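PDB 4M7S: S-adenosyl-L-methionine-dependent 2-deoxy-scyllo-inosamine dehydrogenase from Bacillus circulans, which catalyses the radical S-adenosylmethionine-dependent two-electron oxidation of 2-deoxy-scyllo-inosamine to amino-dideoxy-scyllo-inosose in butirosin biosynthesis, using two [4Fe-4S] clusters. Local coordinates for residues 227-230 and 231-234; 206-209 and 210-213; 96-99 and 100-104. All coordinates share one frame; numbering follows the deposited sequence.

Interaction 1. Residues 227-230 and 231-234. With SF4 (iron/sulfur cluster), chain B.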
loop_
_atom_site.group_PDB
_atom_site.type_symbol
_atom_site.label_atom_id
_atom_site.label_comp_id
_atom_site.label_asym_id
_atom_site.label_seq_id
_atom_site.Cartn_x
_atom_site.Cartn_y
_atom_site.Cartn_z
ATOM N N GLY A 227 -18.618 -11.942 4.472
ATOM C CA GLY A 227 -18.767 -13.052 5.397
ATOM C C GLY A 227 -18.113 -14.332 4.918
ATOM O O GLY A 227 -17.870 -15.241 5.703
ATOM N N LYS A 228 -17.805 -14.391 3.629
ATOM C CA LYS A 228 -17.287 -15.611 3.026
ATOM C C LYS A 228 -15.767 -15.668 3.110
ATOM O O LYS A 228 -15.172 -16.747 3.081
ATOM C CB LYS A 228 -17.758 -15.706 1.573
ATOM C CG LYS A 228 -17.671 -17.095 0.972
ATOM C CD LYS A 228 -18.642 -17.255 -0.191
ATOM C CE LYS A 228 -18.493 -16.139 -1.221
ATOM N NZ LYS A 228 -19.602 -16.183 -2.231
ATOM N N SER A 229 -15.154 -14.490 3.230
ATOM C CA SER A 229 -13.706 -14.350 3.302
ATOM C C SER A 229 -13.189 -14.329 4.744
ATOM O O SER A 229 -13.688 -13.580 5.577
ATOM C CB SER A 229 -13.285 -13.047 2.621
ATOM O OG SER A 229 -11.945 -12.751 2.943
ATOM N N ASP A 230 -12.166 -15.126 5.032
ATOM C CA ASP A 230 -11.564 -15.118 6.363
ATOM C C ASP A 230 -10.861 -13.795 6.657
ATOM O O ASP A 230 -10.645 -13.439 7.817
ATOM C CB ASP A 230 -10.581 -16.278 6.522
ATOM C CG ASP A 230 -11.280 -17.620 6.679
ATOM O OD1 ASP A 230 -12.500 -17.634 6.970
ATOM O OD2 ASP A 230 -10.599 -18.660 6.524
ATOM N N LEU A 231 -10.495 -13.077 5.597
ATOM C CA LEU A 231 -9.904 -11.751 5.730
ATOM C C LEU A 231 -10.996 -10.757 6.106
ATOM O O LEU A 231 -10.873 -10.026 7.086
ATOM C CB LEU A 231 -9.280 -11.317 4.400
ATOM C CG LEU A 231 -8.037 -10.425 4.334
ATOM C CD1 LEU A 231 -8.012 -9.636 3.010
ATOM C CD2 LEU A 231 -7.830 -9.514 5.563
ATOM N N CYS A 232 -12.075 -10.747 5.328
ATOM C CA CYS A 232 -13.059 -9.657 5.396
ATOM C C CYS A 232 -14.192 -9.823 6.401
ATOM O O CYS A 232 -14.775 -8.833 6.843
ATOM C CB CYS A 232 -13.653 -9.412 4.006
ATOM S SG CYS A 232 -12.366 -9.171 2.758
ATOM N N LYS A 233 -14.507 -11.061 6.767
ATOM C CA LYS A 233 -15.709 -11.335 7.557
ATOM C C LYS A 233 -15.744 -10.621 8.912
ATOM O O LYS A 233 -16.814 -10.368 9.454
ATOM C CB LYS A 233 -15.897 -12.844 7.731
ATOM C CG LYS A 233 -14.823 -13.506 8.577
ATOM C CD LYS A 233 -14.955 -15.020 8.528
ATOM C CE LYS A 233 -14.071 -15.670 9.582
ATOM N NZ LYS A 233 -14.138 -17.156 9.509
ATOM N N ASN A 234 -14.577 -10.289 9.453
ATOM C CA ASN A 234 -14.515 -9.578 10.724
ATOM C C ASN A 234 -14.014 -8.153 10.554
ATOM O O ASN A 234 -13.764 -7.450 11.538
ATOM C CB ASN A 234 -13.643 -10.341 11.717
ATOM C CG ASN A 234 -14.248 -11.670 12.103
ATOM O OD1 ASN A 234 -15.459 -11.776 12.292
ATOM N ND2 ASN A 234 -13.411 -12.695 12.209
HETATM FE FE1 SF4 B . -11.816 -5.027 4.960
HETATM FE FE2 SF4 B . -11.773 -7.032 3.172
HETATM FE FE3 SF4 B . -9.813 -5.209 3.227
HETATM FE FE4 SF4 B . -12.234 -4.579 2.321
HETATM S S1 SF4 B . -10.787 -6.071 1.326
HETATM S S2 SF4 B . -10.971 -3.284 3.736
HETATM S S3 SF4 B . -13.600 -5.769 3.727
HETATM S S4 SF4 B . -10.252 -6.724 4.900
HETATM O O HOH W 1 -11.061 -11.291 9.576
#
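Ser229 folds its hydroxyl back over the turn that delivers Cys232 to the iron-sulfur cluster. Its OG, swung opposite the residue's own N and next to the carbonyl carbon, accepts from Cys232 N, 3.1 Å from Ser229 OG, in a fairly straight bond. The same oxygen takes a second, weak bond from Leu231 N, bent to 131° at the hydrogen. One buried side-chain oxygen thus holds two successive amides. The carbonyl of Ser229 adds a bond from Lys233 N, 2.9 Å from Ser229 O, which completes an ST motif begun by Ser229. A water donates to both Asp230 O and Leu231 O, bridging two successive carbonyls.

Cys232 SG binds the iron FE2 of the cluster at 2.3 Å. Ser229 OG is also 3.6 Å from Cys232 SG, so the residue that holds the cysteine's amide lies next to its metal-binding sulfur, in the second shell. This is the loop after helix 212-222 in the iron-sulfur cluster-binding (SPASM-type) domain of a radical SAM enzyme, where Cys169, Cys187 and Cys235 also line the pocket of this auxiliary cluster.

Apolar contact with the cluster comes from Leu231, whose CD2 lies 3.8 Å from the sulfide S4. Phe217 of helix 212-222 touches both Ser229 and Cys232.

The charged pair is on the exposed side. Lys233 NZ meets Asp230 OD1 at 3.1 Å in a salt bridge, coming from above the carboxylate plane, 43° out of it. The two side chains run alongside each other in the same direction. The lysine chain is extended beyond CG, which carries its aliphatic part past Ser229 O; Lys233 CB also packs on Gly227 CA, 3.7 Å away.

Interaction 2. Residues 206-209 and 210-213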
loop_
_atom_site.group_PDB
_atom_site.type_symbol
_atom_site.label_atom_id
_atom_site.label_comp_id
_atom_site.label_asym_id
_atom_site.label_seq_id
_atom_site.Cartn_x
_atom_site.Cartn_y
_atom_site.Cartn_z
ATOM N N SER A 206 0.671 -8.114 -13.185
ATOM C CA SER A 206 -0.558 -8.003 -13.949
ATOM C C SER A 206 -1.263 -9.350 -14.002
ATOM O O SER A 206 -2.496 -9.422 -13.982
ATOM C CB SER A 206 -0.274 -7.526 -15.372
ATOM O OG SER A 206 -1.477 -7.466 -16.112
ATOM N N ASP A 207 -0.475 -10.420 -14.109
ATOM C CA ASP A 207 -1.027 -11.772 -14.157
ATOM C C ASP A 207 -1.598 -12.185 -12.802
ATOM O O ASP A 207 -2.565 -12.938 -12.730
ATOM C CB ASP A 207 0.044 -12.771 -14.599
ATOM C CG ASP A 207 0.464 -12.572 -16.043
ATOM O OD1 ASP A 207 -0.385 -12.174 -16.867
ATOM O OD2 ASP A 207 1.645 -12.822 -16.350
ATOM N N ILE A 208 -0.973 -11.707 -11.730
ATOM C CA ILE A 208 -1.476 -11.953 -10.388
ATOM C C ILE A 208 -2.793 -11.207 -10.200
ATOM O O ILE A 208 -3.793 -11.785 -9.774
ATOM C CB ILE A 208 -0.452 -11.500 -9.330
ATOM C CG1 ILE A 208 0.804 -12.378 -9.406
ATOM C CG2 ILE A 208 -1.054 -11.538 -7.930
ATOM C CD1 ILE A 208 1.986 -11.808 -8.630
ATOM N N TRP A 209 -2.781 -9.922 -10.537
ATOM C CA TRP A 209 -3.961 -9.071 -10.472
ATOM C C TRP A 209 -5.155 -9.675 -11.204
ATOM O O TRP A 209 -6.300 -9.539 -10.760
ATOM C CB TRP A 209 -3.632 -7.685 -11.048
ATOM C CG TRP A 209 -4.780 -6.712 -10.966
ATOM C CD1 TRP A 209 -5.596 -6.303 -11.991
ATOM C CD2 TRP A 209 -5.238 -6.041 -9.794
ATOM N NE1 TRP A 209 -6.529 -5.412 -11.518
ATOM C CE2 TRP A 209 -6.331 -5.238 -10.171
ATOM C CE3 TRP A 209 -4.836 -6.052 -8.450
ATOM C CZ2 TRP A 209 -7.024 -4.445 -9.252
ATOM C CZ3 TRP A 209 -5.513 -5.265 -7.548
ATOM C CH2 TRP A 209 -6.605 -4.475 -7.951
ATOM N N HIS A 210 -4.888 -10.355 -12.316
ATOM C CA HIS A 210 -5.959 -10.930 -13.132
ATOM C C HIS A 210 -6.132 -12.441 -12.977
ATOM O O HIS A 210 -6.853 -13.053 -13.761
ATOM C CB HIS A 210 -5.740 -10.615 -14.625
ATOM C CG HIS A 210 -5.912 -9.171 -14.972
ATOM N ND1 HIS A 210 -4.845 -8.322 -15.188
ATOM C CD2 HIS A 210 -7.028 -8.419 -15.136
ATOM C CE1 HIS A 210 -5.297 -7.113 -15.470
ATOM N NE2 HIS A 210 -6.618 -7.145 -15.444
ATOM N N ASN A 211 -5.471 -13.064 -12.003
ATOM C CA ASN A 211 -5.673 -14.509 -11.851
ATOM C C ASN A 211 -7.052 -14.814 -11.247
ATOM O O ASN A 211 -7.733 -13.909 -10.744
ATOM C CB ASN A 211 -4.519 -15.198 -11.086
ATOM C CG ASN A 211 -4.431 -14.781 -9.626
ATOM O OD1 ASN A 211 -5.422 -14.367 -9.022
ATOM N ND2 ASN A 211 -3.236 -14.910 -9.042
ATOM N N ASP A 212 -7.450 -16.079 -11.300
ATOM C CA ASP A 212 -8.754 -16.506 -10.806
ATOM C C ASP A 212 -9.013 -16.082 -9.356
ATOM O O ASP A 212 -10.092 -15.584 -9.033
ATOM C CB ASP A 212 -8.898 -18.022 -10.946
ATOM C CG ASP A 212 -10.301 -18.440 -11.354
ATOM O OD1 ASP A 212 -11.223 -17.594 -11.277
ATOM O OD2 ASP A 212 -10.483 -19.617 -11.748
ATOM N N LYS A 213 -8.018 -16.268 -8.492
ATOM C CA LYS A 213 -8.184 -15.990 -7.068
ATOM C C LYS A 213 -8.435 -14.504 -6.790
ATOM O O LYS A 213 -9.338 -14.148 -6.024
ATOM C CB LYS A 213 -6.967 -16.489 -6.285
ATOM C CG LYS A 213 -7.160 -16.555 -4.772
ATOM C CD LYS A 213 -5.865 -17.003 -4.092
ATOM C CE LYS A 213 -5.921 -16.824 -2.581
ATOM N NZ LYS A 213 -4.705 -17.378 -1.924
#
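His210 turns its imidazole back against the last turn of helix 205-209, where ND1 donates to Ser206 O at 2.9 Å. The carbonyl oxygen lies 19° out of the ring plane. His210 N donates to the same Ser206 O at 3.1 Å, and the two donors arrive from opposite faces of the carbonyl plane, so one residue grips this oxygen twice. Trp209 meets the imidazole in a T-shaped stack: the indole edge points at the histidine face, with Trp209 CD1 3.6 Å from His210 CE1 and the ring planes at 90°.

Asn211 follows at the end of helix 205-209. Its N donates to Ile208 O at 3.1 Å, from well above the carbonyl plane. With chi1 at 67°, the side-chain amide of Asn211 passes close to Ile208 O without bonding to it; its OD1 and ND2 are satisfied instead by Phe214 N and Met197 O.

Further out, the rings are pinned to the start of the chain: Trp209 NE1 donates to Lys3 O and His210 NE2 is hydrogen-bonded to Asp2 O. Arg218 makes a cation-pi contact with the indole and a hydrogen bond to Trp209 O. This is a junction between two helices in the iron-sulfur cluster-binding domain: His210 leaves helix 205-209 and Asn211 is the N-cap of helix 212-222.

Interaction 3. Residues 96-99 and 100-104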
loop_
_atom_site.group_PDB
_atom_site.type_symbol
_atom_site.label_atom_id
_atom_site.label_comp_id
_atom_site.label_asym_id
_atom_site.label_seq_id
_atom_site.Cartn_x
_atom_site.Cartn_y
_atom_site.Cartn_z
ATOM N N LEU A 96 11.660 12.577 9.138
ATOM C CA LEU A 96 11.452 13.571 8.086
ATOM C C LEU A 96 12.043 14.942 8.419
ATOM O O LEU A 96 11.329 15.848 8.843
ATOM C CB LEU A 96 9.960 13.714 7.764
ATOM C CG LEU A 96 9.623 14.489 6.487
ATOM C CD1 LEU A 96 10.346 13.889 5.294
ATOM C CD2 LEU A 96 8.120 14.498 6.249
ATOM N N THR A 97 13.349 15.094 8.218
ATOM C CA THR A 97 13.986 16.396 8.353
ATOM C C THR A 97 13.614 17.222 7.138
ATOM O O THR A 97 13.030 16.701 6.181
ATOM C CB THR A 97 15.515 16.269 8.405
ATOM O OG1 THR A 97 15.979 15.591 7.231
ATOM C CG2 THR A 97 15.955 15.498 9.650
ATOM N N GLU A 98 13.953 18.503 7.158
ATOM C CA GLU A 98 13.711 19.349 5.999
ATOM C C GLU A 98 14.551 18.881 4.806
ATOM O O GLU A 98 14.106 18.918 3.651
ATOM C CB GLU A 98 14.023 20.807 6.339
ATOM C CG GLU A 98 13.790 21.758 5.189
ATOM C CD GLU A 98 12.329 21.868 4.800
ATOM O OE1 GLU A 98 12.049 22.257 3.643
ATOM O OE2 GLU A 98 11.462 21.575 5.651
ATOM N N LYS A 99 15.769 18.429 5.098
ATOM C CA LYS A 99 16.662 17.899 4.072
ATOM C C LYS A 99 16.117 16.648 3.376
ATOM O O LYS A 99 16.137 16.566 2.141
ATOM C CB LYS A 99 18.031 17.614 4.688
ATOM C CG LYS A 99 19.085 17.155 3.712
ATOM C CD LYS A 99 20.457 17.243 4.382
ATOM C CE LYS A 99 21.347 16.085 3.992
ATOM N NZ LYS A 99 21.945 16.272 2.652
ATOM N N ARG A 100 15.647 15.669 4.147
ATOM C CA ARG A 100 15.019 14.479 3.551
ATOM C C ARG A 100 13.809 14.882 2.712
ATOM O O ARG A 100 13.583 14.354 1.620
ATOM C CB ARG A 100 14.577 13.469 4.624
ATOM C CG ARG A 100 15.718 12.817 5.396
ATOM C CD ARG A 100 16.650 12.015 4.485
ATOM N NE ARG A 100 16.073 10.745 4.030
ATOM C CZ ARG A 100 16.035 10.348 2.755
ATOM N NH1 ARG A 100 16.527 11.121 1.787
ATOM N NH2 ARG A 100 15.513 9.170 2.442
ATOM N N LEU A 101 13.034 15.828 3.222
ATOM C CA LEU A 101 11.829 16.279 2.532
ATOM C C LEU A 101 12.192 16.833 1.154
ATOM O O LEU A 101 11.586 16.468 0.143
ATOM C CB LEU A 101 11.144 17.366 3.359
ATOM C CG LEU A 101 9.708 17.804 3.064
ATOM C CD1 LEU A 101 9.254 18.751 4.165
ATOM C CD2 LEU A 101 9.559 18.488 1.720
ATOM N N GLN A 102 13.163 17.738 1.118
ATOM C CA GLN A 102 13.497 18.394 -0.134
ATOM C C GLN A 102 14.153 17.419 -1.098
ATOM O O GLN A 102 13.933 17.493 -2.301
ATOM C CB GLN A 102 14.375 19.625 0.112
ATOM C CG GLN A 102 13.666 20.731 0.897
ATOM C CD GLN A 102 14.411 22.057 0.844
ATOM O OE1 GLN A 102 15.500 22.147 0.276
ATOM N NE2 GLN A 102 13.826 23.093 1.435
ATOM N N THR A 103 14.947 16.503 -0.553
ATOM C CA THR A 103 15.615 15.471 -1.342
ATOM C C THR A 103 14.581 14.527 -1.955
ATOM O O THR A 103 14.605 14.272 -3.155
ATOM C CB THR A 103 16.598 14.659 -0.473
ATOM O OG1 THR A 103 17.656 15.516 -0.029
ATOM C CG2 THR A 103 17.179 13.496 -1.250
ATOM N N LEU A 104 13.676 14.013 -1.127
ATOM C CA LEU A 104 12.626 13.123 -1.610
ATOM C C LEU A 104 11.710 13.807 -2.622
ATOM O O LEU A 104 11.295 13.185 -3.600
ATOM C CB LEU A 104 11.826 12.546 -0.433
ATOM C CG LEU A 104 12.662 11.522 0.348
ATOM C CD1 LEU A 104 12.029 11.151 1.678
ATOM C CD2 LEU A 104 12.911 10.281 -0.506
#
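Helix 98-107 begins with a threonine N-cap: Thr97 OG1 accepts from Arg100 N at 3.1 Å, an almost straight bond of 171°. OG1 reaches that amide because it stands between the threonine's own N and carbonyl carbon, and it also rests 3.3 Å from Arg100 CG. The regular helical bonds then start, from Leu101 N to Thr97 O and from Gln102 N to Glu98 O.

On the exposed side, Glu98 and Gln102 are joined through their side chains. Glu98 OE1 accepts from Gln102 NE2 at 3.0 Å with its anti lone pair, the one turned away from OE2. Carboxylate and amide planes stand nearly perpendicular, at 87°. The bend of Glu98 at chi2 (66°) brings its carboxylate up to the glutamine one turn on.

The helix is the crossover of a beta-alpha-beta unit in the radical SAM domain, between strands 86-91 and 111-116. Leu96 and Leu101 face the sheet: Leu96 CD1 packs 4.1 Å from Leu101 CB, while Leu96 also touches Val114 and Leu101 touches Phe112. Arg100 leads toward helix 71-81, where its NH1 forms a salt bridge with Asp72, and Leu104 CD1 lies over one face of its guanidinium, toward the rim.

One turn along, Lys99 O accepts twice from Thr103, from N and from OG1 (OG1 to Lys99 O 2.8 Å), the two donors coming from opposite faces of the carbonyl plane.

How the interactions relate
Interactions 1 and 2 both belong to the iron-sulfur cluster-binding domain and bracket helix 212-222: 206-213 leads into its start, 227-234 follows its end. Their centres are 20 Å apart and their nearest atoms about 9 Å, so they do not touch. Interaction 1 supplies a ligand of the auxiliary cluster directly, whereas the Trp209 side chain of interaction 2 stays about 10 Å from that same cluster. Interaction 3 lies in the radical SAM domain, on the opposite side of the chain's centre from both, 40 Å from interaction 1 and 37 Å from interaction 2 between centres. It is remote from the annotated sites; its Leu96 side chain is about 12 Å from the other cluster, that of the radical SAM domain.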